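Local coordinates for putative uncharacterized protein PH0734 (Pyrococcus horikoshii, PDB 3D79), which is of unknown function but, as a PUA domain-containing protein, probably binds RNA, at residues D45-E57 with L60-D72. Sequence-based numbering, arbitrary orientation.
Sequences DEVKVAEFDKTTE and LVNDKPMFIRRKD
Thr-56 OG1 takes two bonds from Arg-70, NE at 2.9 Å and NH1 at 3.1 Å, both nearly in the guanidinium plane, and donates to Asp-53 OD1. A beta-branched threonine suits this place: methyl CG2 packs on Ile-68 CG1 while OG1 binds the arginine. The setting is an antiparallel meander in the Pre-PUA-like region, with strand 56-61 between 47-51 and 64-70. At the hydrogen-bonded pair Glu-57/Arg-69 the side chains lie side by side, and the bend at chi3 (70°) of Arg-69 turns its NE/NH2 edge to the carboxylate, the planes 35° apart. In this salt bridge Arg-69 NE meets Glu-57 OE1 at 2.8 Å and Arg-69 NH2 meets Glu-57 OE2 at 3.0 Å, both from above the carboxylate plane. A leucine in place of Arg-69 would probably leave the Glu-57 carboxylate without its charged mate and freer to turn. Asn-62 and Asp-63 suit the central places of the type I' turn from Val-61 to Lys-64, since both have positive phi, which these types accept more readily than most. The extended Lys-48 chain runs toward this turn, its NZ making a salt bridge on the syn lone pair of Asp-63 OD1. Asn-62 uses its whole amide: OD1 accepts from Glu-46 N at 2.9 Å, and ND2 reaches Asp-45 OD1 at 3.2 Å from above the carboxylate, whose other oxygen, OD2, accepts from Asn-42 N.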
ATOM      1  N   ASP A  45      -1.982  18.348  -9.776  1.00 17.26           N
ATOM      2  CA  ASP A  45      -0.721  18.216  -9.034  1.00 17.70           C
ATOM      3  C   ASP A  45       0.485  18.034  -9.953  1.00 17.79           C
ATOM      4  O   ASP A  45       0.366  17.453 -11.031  1.00 17.72           O
ATOM      5  CB  ASP A  45      -0.780  17.038  -8.051  1.00 17.60           C
ATOM      6  CG  ASP A  45      -1.673  17.306  -6.845  1.00 18.65           C
ATOM      7  OD1 ASP A  45      -1.823  18.476  -6.430  1.00 19.58           O
ATOM      8  OD2 ASP A  45      -2.220  16.330  -6.295  1.00 19.27           O
ATOM      9  N   GLU A  46       1.644  18.526  -9.519  1.00 18.12           N
ATOM     10  CA  GLU A  46       2.885  18.267 -10.234  1.00 18.78           C
ATOM     11  C   GLU A  46       3.377  16.878  -9.857  1.00 18.61           C
ATOM     12  O   GLU A  46       3.744  16.635  -8.706  1.00 18.90           O
ATOM     13  CB  GLU A  46       3.958  19.313  -9.917  1.00 19.16           C
ATOM     14  CG  GLU A  46       5.182  19.184 -10.827  1.00 22.50           C
ATOM     15  CD  GLU A  46       6.113  20.379 -10.763  1.00 26.41           C
ATOM     16  OE1 GLU A  46       6.283  20.956  -9.671  1.00 29.39           O
ATOM     17  OE2 GLU A  46       6.682  20.737 -11.816  1.00 30.18           O
ATOM     18  N   VAL A  47       3.379  15.974 -10.832  1.00 18.39           N
ATOM     19  CA  VAL A  47       3.730  14.581 -10.586  1.00 18.19           C
ATOM     20  C   VAL A  47       5.010  14.230 -11.332  1.00 18.78           C
ATOM     21  O   VAL A  47       5.175  14.577 -12.502  1.00 18.67           O
ATOM     22  CB  VAL A  47       2.577  13.624 -10.963  1.00 18.33           C
ATOM     23  CG1 VAL A  47       2.886  12.209 -10.517  1.00 17.42           C
ATOM     24  CG2 VAL A  47       1.282  14.087 -10.318  1.00 17.29           C
ATOM     25  N   LYS A  48       5.919  13.564 -10.629  1.00 19.18           N
ATOM     26  CA  LYS A  48       7.215  13.201 -11.178  1.00 20.10           C
ATOM     27  C   LYS A  48       7.479  11.728 -10.911  1.00 20.38           C
ATOM     28  O   LYS A  48       6.882  11.135 -10.011  1.00 20.05           O
ATOM     29  CB  LYS A  48       8.318  14.065 -10.555  1.00 20.36           C
ATOM     30  CG  LYS A  48       8.284  15.532 -10.974  1.00 21.96           C
ATOM     31  CD  LYS A  48       9.273  16.343 -10.160  1.00 25.05           C
ATOM     32  CE  LYS A  48       9.002  17.836 -10.277  1.00 27.06           C
ATOM     33  NZ  LYS A  48       9.762  18.592  -9.245  1.00 28.30           N
ATOM     34  N   VAL A  49       8.366  11.134 -11.699  1.00 20.93           N
ATOM     35  CA  VAL A  49       8.739   9.739 -11.479  1.00 21.24           C
ATOM     36  C   VAL A  49      10.250   9.609 -11.331  1.00 21.37           C
ATOM     37  O   VAL A  49      11.012  10.195 -12.108  1.00 21.66           O
ATOM     38  CB  VAL A  49       8.185   8.797 -12.585  1.00 21.57           C
ATOM     39  CG1 VAL A  49       8.627   9.247 -13.976  1.00 22.07           C
ATOM     40  CG2 VAL A  49       8.580   7.341 -12.319  1.00 21.88           C
ATOM     41  N   ALA A  50      10.662   8.858 -10.313  1.00 21.14           N
ATOM     42  CA  ALA A  50      12.065   8.526 -10.086  1.00 21.43           C
ATOM     43  C   ALA A  50      12.243   7.016 -10.124  1.00 21.48           C
ATOM     44  O   ALA A  50      11.347   6.265  -9.740  1.00 21.45           O
ATOM     45  CB  ALA A  50      12.534   9.078  -8.756  1.00 21.22           C
ATOM     46  N   GLU A  51      13.397   6.569 -10.604  1.00 21.71           N
ATOM     47  CA  GLU A  51      13.681   5.143 -10.641  1.00 22.10           C
ATOM     48  C   GLU A  51      14.240   4.682  -9.305  1.00 21.97           C
ATOM     49  O   GLU A  51      15.150   5.307  -8.757  1.00 22.28           O
ATOM     50  CB  GLU A  51      14.663   4.807 -11.770  1.00 22.02           C
ATOM     51  CG  GLU A  51      14.962   3.320 -11.894  1.00 22.55           C
ATOM     52  CD  GLU A  51      15.910   2.998 -13.032  1.00 23.05           C
ATOM     53  OE1 GLU A  51      15.496   3.110 -14.202  1.00 24.58           O
ATOM     54  OE2 GLU A  51      17.067   2.621 -12.749  1.00 25.69           O
ATOM     55  N   PHE A  52      13.679   3.598  -8.774  1.00 21.93           N
ATOM     56  CA  PHE A  52      14.308   2.906  -7.658  1.00 21.90           C
ATOM     57  C   PHE A  52      15.197   1.785  -8.203  1.00 22.07           C
ATOM     58  O   PHE A  52      16.383   1.726  -7.891  1.00 22.18           O
ATOM     59  CB  PHE A  52      13.281   2.344  -6.673  1.00 21.69           C
ATOM     60  CG  PHE A  52      13.895   1.497  -5.596  1.00 21.10           C
ATOM     61  CD1 PHE A  52      14.529   2.090  -4.506  1.00 21.07           C
ATOM     62  CD2 PHE A  52      13.868   0.107  -5.684  1.00 21.59           C
ATOM     63  CE1 PHE A  52      15.117   1.311  -3.515  1.00 20.97           C
ATOM     64  CE2 PHE A  52      14.460  -0.678  -4.703  1.00 21.39           C
ATOM     65  CZ  PHE A  52      15.079  -0.075  -3.616  1.00 20.92           C
ATOM     66  N   ASP A  53      14.606   0.893  -8.992  1.00 22.44           N
ATOM     67  CA  ASP A  53      15.372  -0.115  -9.739  1.00 22.87           C
ATOM     68  C   ASP A  53      14.714  -0.413 -11.083  1.00 22.97           C
ATOM     69  O   ASP A  53      13.824   0.319 -11.511  1.00 23.05           O
ATOM     70  CB  ASP A  53      15.639  -1.382  -8.903  1.00 23.05           C
ATOM     71  CG  ASP A  53      14.390  -2.209  -8.632  1.00 23.47           C
ATOM     72  OD1 ASP A  53      13.376  -2.094  -9.357  1.00 23.68           O
ATOM     73  OD2 ASP A  53      14.441  -3.012  -7.680  1.00 24.96           O
ATOM     74  N   LYS A  54      15.141  -1.485 -11.749  1.00 23.18           N
ATOM     75  CA  LYS A  54      14.710  -1.728 -13.129  1.00 23.15           C
ATOM     76  C   LYS A  54      13.276  -2.242 -13.283  1.00 23.21           C
ATOM     77  O   LYS A  54      12.753  -2.301 -14.400  1.00 23.31           O
ATOM     78  CB  LYS A  54      15.708  -2.640 -13.861  1.00 23.21           C
ATOM     79  CG  LYS A  54      17.139  -2.106 -13.877  1.00 23.94           C
ATOM     80  CD  LYS A  54      17.214  -0.677 -14.383  1.00 25.33           C
ATOM     81  CE  LYS A  54      18.599  -0.095 -14.168  1.00 26.24           C
ATOM     82  NZ  LYS A  54      18.649   1.351 -14.545  1.00 26.95           N
ATOM     83  N   THR A  55      12.642  -2.609 -12.171  1.00 23.12           N
ATOM     84  CA  THR A  55      11.241  -3.004 -12.211  1.00 23.17           C
ATOM     85  C   THR A  55      10.358  -2.086 -11.351  1.00 22.41           C
ATOM     86  O   THR A  55       9.139  -2.257 -11.317  1.00 22.76           O
ATOM     87  CB  THR A  55      11.031  -4.485 -11.790  1.00 23.28           C
ATOM     88  OG1 THR A  55      11.386  -4.658 -10.414  1.00 24.39           O
ATOM     89  CG2 THR A  55      11.866  -5.429 -12.658  1.00 23.86           C
ATOM     90  N   THR A  56      10.977  -1.109 -10.689  1.00 21.64           N
ATOM     91  CA  THR A  56      10.293  -0.326  -9.650  1.00 21.00           C
ATOM     92  C   THR A  56      10.531   1.172  -9.775  1.00 20.46           C
ATOM     93  O   THR A  56      11.672   1.631  -9.793  1.00 20.58           O
ATOM     94  CB  THR A  56      10.736  -0.771  -8.241  1.00 21.04           C
ATOM     95  OG1 THR A  56      10.687  -2.200  -8.149  1.00 21.70           O
ATOM     96  CG2 THR A  56       9.831  -0.162  -7.163  1.00 20.70           C
ATOM     97  N   GLU A  57       9.439   1.932  -9.838  1.00 20.01           N
ATOM     98  CA  GLU A  57       9.518   3.388  -9.875  1.00 19.43           C
ATOM     99  C   GLU A  57       8.848   3.986  -8.645  1.00 18.70           C
ATOM    100  O   GLU A  57       7.970   3.365  -8.049  1.00 18.66           O
ATOM    101  CB  GLU A  57       8.840   3.932 -11.129  1.00 19.71           C
ATOM    102  CG  GLU A  57       9.539   3.597 -12.440  1.00 21.05           C
ATOM    103  CD  GLU A  57       8.607   3.763 -13.621  1.00 22.79           C
ATOM    104  OE1 GLU A  57       7.608   3.011 -13.697  1.00 25.06           O
ATOM    105  OE2 GLU A  57       8.862   4.648 -14.461  1.00 23.56           O
ATOM    106  N   LEU A  60       6.264  10.736  -7.296  1.00 16.33           N
ATOM    107  CA  LEU A  60       6.247  11.867  -6.378  1.00 16.80           C
ATOM    108  C   LEU A  60       5.126  12.825  -6.744  1.00 17.11           C
ATOM    109  O   LEU A  60       4.931  13.131  -7.919  1.00 17.66           O
ATOM    110  CB  LEU A  60       7.589  12.609  -6.397  1.00 17.46           C
ATOM    111  CG  LEU A  60       8.815  11.818  -5.912  1.00 18.34           C
ATOM    112  CD1 LEU A  60       9.527  11.159  -7.089  1.00 19.68           C
ATOM    113  CD2 LEU A  60       9.771  12.714  -5.127  1.00 20.70           C
ATOM    114  N   VAL A  61       4.390  13.277  -5.734  1.00 17.23           N
ATOM    115  CA  VAL A  61       3.315  14.248  -5.925  1.00 17.30           C
ATOM    116  C   VAL A  61       3.722  15.514  -5.187  1.00 17.78           C
ATOM    117  O   VAL A  61       3.851  15.506  -3.961  1.00 17.23           O
ATOM    118  CB  VAL A  61       1.962  13.723  -5.400  1.00 17.37           C
ATOM    119  CG1 VAL A  61       0.855  14.730  -5.681  1.00 16.87           C
ATOM    120  CG2 VAL A  61       1.623  12.387  -6.048  1.00 17.47           C
ATOM    121  N   ASN A  62       3.934  16.589  -5.944  1.00 18.41           N
ATOM    122  CA  ASN A  62       4.480  17.840  -5.405  1.00 19.40           C
ATOM    123  C   ASN A  62       5.701  17.579  -4.518  1.00 20.04           C
ATOM    124  O   ASN A  62       5.787  18.054  -3.375  1.00 20.36           O
ATOM    125  CB  ASN A  62       3.387  18.649  -4.694  1.00 19.65           C
ATOM    126  CG  ASN A  62       2.186  18.904  -5.587  1.00 19.60           C
ATOM    127  OD1 ASN A  62       2.331  19.187  -6.778  1.00 19.32           O
ATOM    128  ND2 ASN A  62       0.992  18.796  -5.017  1.00 21.95           N
ATOM    129  N   ASP A  63       6.616  16.784  -5.076  1.00 20.48           N
ATOM    130  CA  ASP A  63       7.915  16.420  -4.493  1.00 21.28           C
ATOM    131  C   ASP A  63       7.898  15.467  -3.290  1.00 21.13           C
ATOM    132  O   ASP A  63       8.954  15.155  -2.727  1.00 21.52           O
ATOM    133  CB  ASP A  63       8.777  17.668  -4.234  1.00 22.00           C
ATOM    134  CG  ASP A  63       8.983  18.493  -5.486  1.00 23.85           C
ATOM    135  OD1 ASP A  63       9.525  17.955  -6.481  1.00 27.62           O
ATOM    136  OD2 ASP A  63       8.590  19.679  -5.479  1.00 27.48           O
ATOM    137  N   LYS A  64       6.722  14.988  -2.897  1.00 20.56           N
ATOM    138  CA  LYS A  64       6.673  13.976  -1.841  1.00 19.91           C
ATOM    139  C   LYS A  64       6.469  12.580  -2.436  1.00 18.84           C
ATOM    140  O   LYS A  64       5.591  12.391  -3.273  1.00 17.85           O
ATOM    141  CB  LYS A  64       5.636  14.309  -0.761  1.00 20.73           C
ATOM    142  CG  LYS A  64       4.192  14.127  -1.149  1.00 23.03           C
ATOM    143  CD  LYS A  64       3.271  14.777  -0.124  1.00 26.63           C
ATOM    144  CE  LYS A  64       1.857  14.912  -0.661  1.00 27.37           C
ATOM    145  NZ  LYS A  64       1.825  15.541  -2.015  1.00 26.71           N
ATOM    146  N   PRO A  65       7.306  11.607  -2.024  1.00 17.94           N
ATOM    147  CA  PRO A  65       7.147  10.233  -2.504  1.00 17.19           C
ATOM    148  C   PRO A  65       5.799   9.677  -2.065  1.00 16.54           C
ATOM    149  O   PRO A  65       5.511   9.623  -0.866  1.00 16.71           O
ATOM    150  CB  PRO A  65       8.302   9.476  -1.833  1.00 17.54           C
ATOM    151  CG  PRO A  65       8.766  10.343  -0.725  1.00 17.74           C
ATOM    152  CD  PRO A  65       8.451  11.751  -1.105  1.00 18.08           C
ATOM    153  N   MET A  66       4.976   9.287  -3.034  1.00 15.65           N
ATOM    154  CA  MET A  66       3.619   8.849  -2.737  1.00 14.71           C
ATOM    155  C   MET A  66       3.335   7.405  -3.126  1.00 14.29           C
ATOM    156  O   MET A  66       2.717   6.675  -2.355  1.00 13.76           O
ATOM    157  CB  MET A  66       2.587   9.778  -3.395  1.00 14.88           C
ATOM    158  CG  MET A  66       2.360  11.089  -2.636  1.00 15.51           C
ATOM    159  SD  MET A  66       1.733  10.859  -0.960  1.00 16.80           S
ATOM    160  CE  MET A  66       0.142  10.114  -1.286  1.00 15.95           C
ATOM    161  N   PHE A  67       3.767   7.001  -4.322  1.00 14.18           N
ATOM    162  CA  PHE A  67       3.391   5.684  -4.843  1.00 14.29           C
ATOM    163  C   PHE A  67       4.557   4.872  -5.364  1.00 15.04           C
ATOM    164  O   PHE A  67       5.560   5.420  -5.830  1.00 14.82           O
ATOM    165  CB  PHE A  67       2.373   5.810  -5.982  1.00 14.12           C
ATOM    166  CG  PHE A  67       1.307   6.823  -5.725  1.00 13.34           C
ATOM    167  CD1 PHE A  67       0.347   6.602  -4.743  1.00 13.14           C
ATOM    168  CD2 PHE A  67       1.269   8.008  -6.454  1.00 13.11           C
ATOM    169  CE1 PHE A  67      -0.651   7.556  -4.489  1.00 12.61           C
ATOM    170  CE2 PHE A  67       0.278   8.960  -6.212  1.00 13.44           C
ATOM    171  CZ  PHE A  67      -0.673   8.741  -5.219  1.00 13.92           C
ATOM    172  N   ILE A  68       4.386   3.556  -5.284  1.00 15.65           N
ATOM    173  CA  ILE A  68       5.228   2.606  -6.006  1.00 16.82           C
ATOM    174  C   ILE A  68       4.590   2.373  -7.368  1.00 17.48           C
ATOM    175  O   ILE A  68       3.366   2.350  -7.487  1.00 17.16           O
ATOM    176  CB  ILE A  68       5.367   1.267  -5.218  1.00 16.44           C
ATOM    177  CG1 ILE A  68       6.552   0.440  -5.731  1.00 17.14           C
ATOM    178  CG2 ILE A  68       4.069   0.455  -5.232  1.00 17.37           C
ATOM    179  CD1 ILE A  68       7.012  -0.607  -4.712  1.00 18.36           C
ATOM    180  N   ARG A  69       5.405   2.231  -8.406  1.00 18.90           N
ATOM    181  CA  ARG A  69       4.875   1.788  -9.686  1.00 20.75           C
ATOM    182  C   ARG A  69       5.629   0.556 -10.154  1.00 22.13           C
ATOM    183  O   ARG A  69       6.861   0.536 -10.168  1.00 21.81           O
ATOM    184  CB  ARG A  69       4.891   2.892 -10.749  1.00 21.00           C
ATOM    185  CG  ARG A  69       4.223   2.454 -12.065  1.00 21.91           C
ATOM    186  CD  ARG A  69       3.876   3.622 -12.978  1.00 23.49           C
ATOM    187  NE  ARG A  69       5.055   4.263 -13.555  1.00 25.33           N
ATOM    188  CZ  ARG A  69       5.015   5.267 -14.430  1.00 25.92           C
ATOM    189  NH1 ARG A  69       3.850   5.756 -14.843  1.00 26.04           N
ATOM    190  NH2 ARG A  69       6.142   5.783 -14.898  1.00 25.36           N
ATOM    191  N   ARG A  70       4.859  -0.479 -10.470  1.00 23.96           N
ATOM    192  CA  ARG A  70       5.362  -1.698 -11.087  1.00 26.15           C
ATOM    193  C   ARG A  70       4.627  -1.817 -12.409  1.00 27.26           C
ATOM    194  O   ARG A  70       3.402  -1.983 -12.428  1.00 27.58           O
ATOM    195  CB  ARG A  70       5.077  -2.903 -10.196  1.00 26.20           C
ATOM    196  CG  ARG A  70       5.941  -2.970  -8.945  1.00 27.99           C
ATOM    197  CD  ARG A  70       7.166  -3.850  -9.163  1.00 29.44           C
ATOM    198  NE  ARG A  70       8.178  -3.638  -8.131  1.00 30.67           N
ATOM    199  CZ  ARG A  70       8.318  -4.389  -7.045  1.00 30.81           C
ATOM    200  NH1 ARG A  70       9.272  -4.104  -6.168  1.00 31.92           N
ATOM    201  NH2 ARG A  70       7.507  -5.419  -6.831  1.00 31.25           N
ATOM    202  N   LYS A  71       5.387  -1.730 -13.501  1.00 28.62           N
ATOM    203  CA  LYS A  71       4.864  -1.520 -14.864  1.00 29.70           C
ATOM    204  C   LYS A  71       3.911  -0.325 -14.974  1.00 29.66           C
ATOM    205  O   LYS A  71       4.367   0.823 -14.955  1.00 30.28           O
ATOM    206  CB  LYS A  71       4.311  -2.811 -15.518  1.00 30.06           C
ATOM    207  CG  LYS A  71       3.662  -3.847 -14.588  1.00 31.82           C
ATOM    208  CD  LYS A  71       2.129  -3.793 -14.605  1.00 34.87           C
ATOM    209  CE  LYS A  71       1.519  -4.801 -15.593  1.00 36.26           C
ATOM    210  NZ  LYS A  71       1.711  -4.417 -17.031  1.00 37.78           N
ATOM    211  N   ASP A  72       2.608  -0.576 -15.072  1.00 29.25           N
ATOM    212  CA  ASP A  72       1.641   0.516 -15.156  1.00 28.51           C
ATOM    213  C   ASP A  72       0.725   0.582 -13.935  1.00 27.32           C
ATOM    214  O   ASP A  72      -0.208   1.394 -13.901  1.00 27.78           O
ATOM    215  CB  ASP A  72       0.828   0.433 -16.459  1.00 28.99           C
ATOM    216  CG  ASP A  72      -0.160  -0.721 -16.470  1.00 30.29           C
ATOM    217  OD1 ASP A  72      -1.237  -0.575 -17.092  1.00 32.62           O
ATOM    218  OD2 ASP A  72       0.132  -1.774 -15.870  1.00 31.48           O
TER
HETATM  219  O   HOH W   1       6.541  16.141  -7.839  1.00 22.53           O
HETATM  220  O   HOH W   2       6.753  19.085  -7.868  1.00 30.96           O
HETATM  221  O   HOH W   3       7.681  -3.632 -13.135  1.00 34.63           O
HETATM  222  O   HOH W   4       7.684   0.289 -12.987  1.00 25.44           O
HETATM  223  O   HOH W   5       6.394   2.214 -16.259  1.00 36.91           O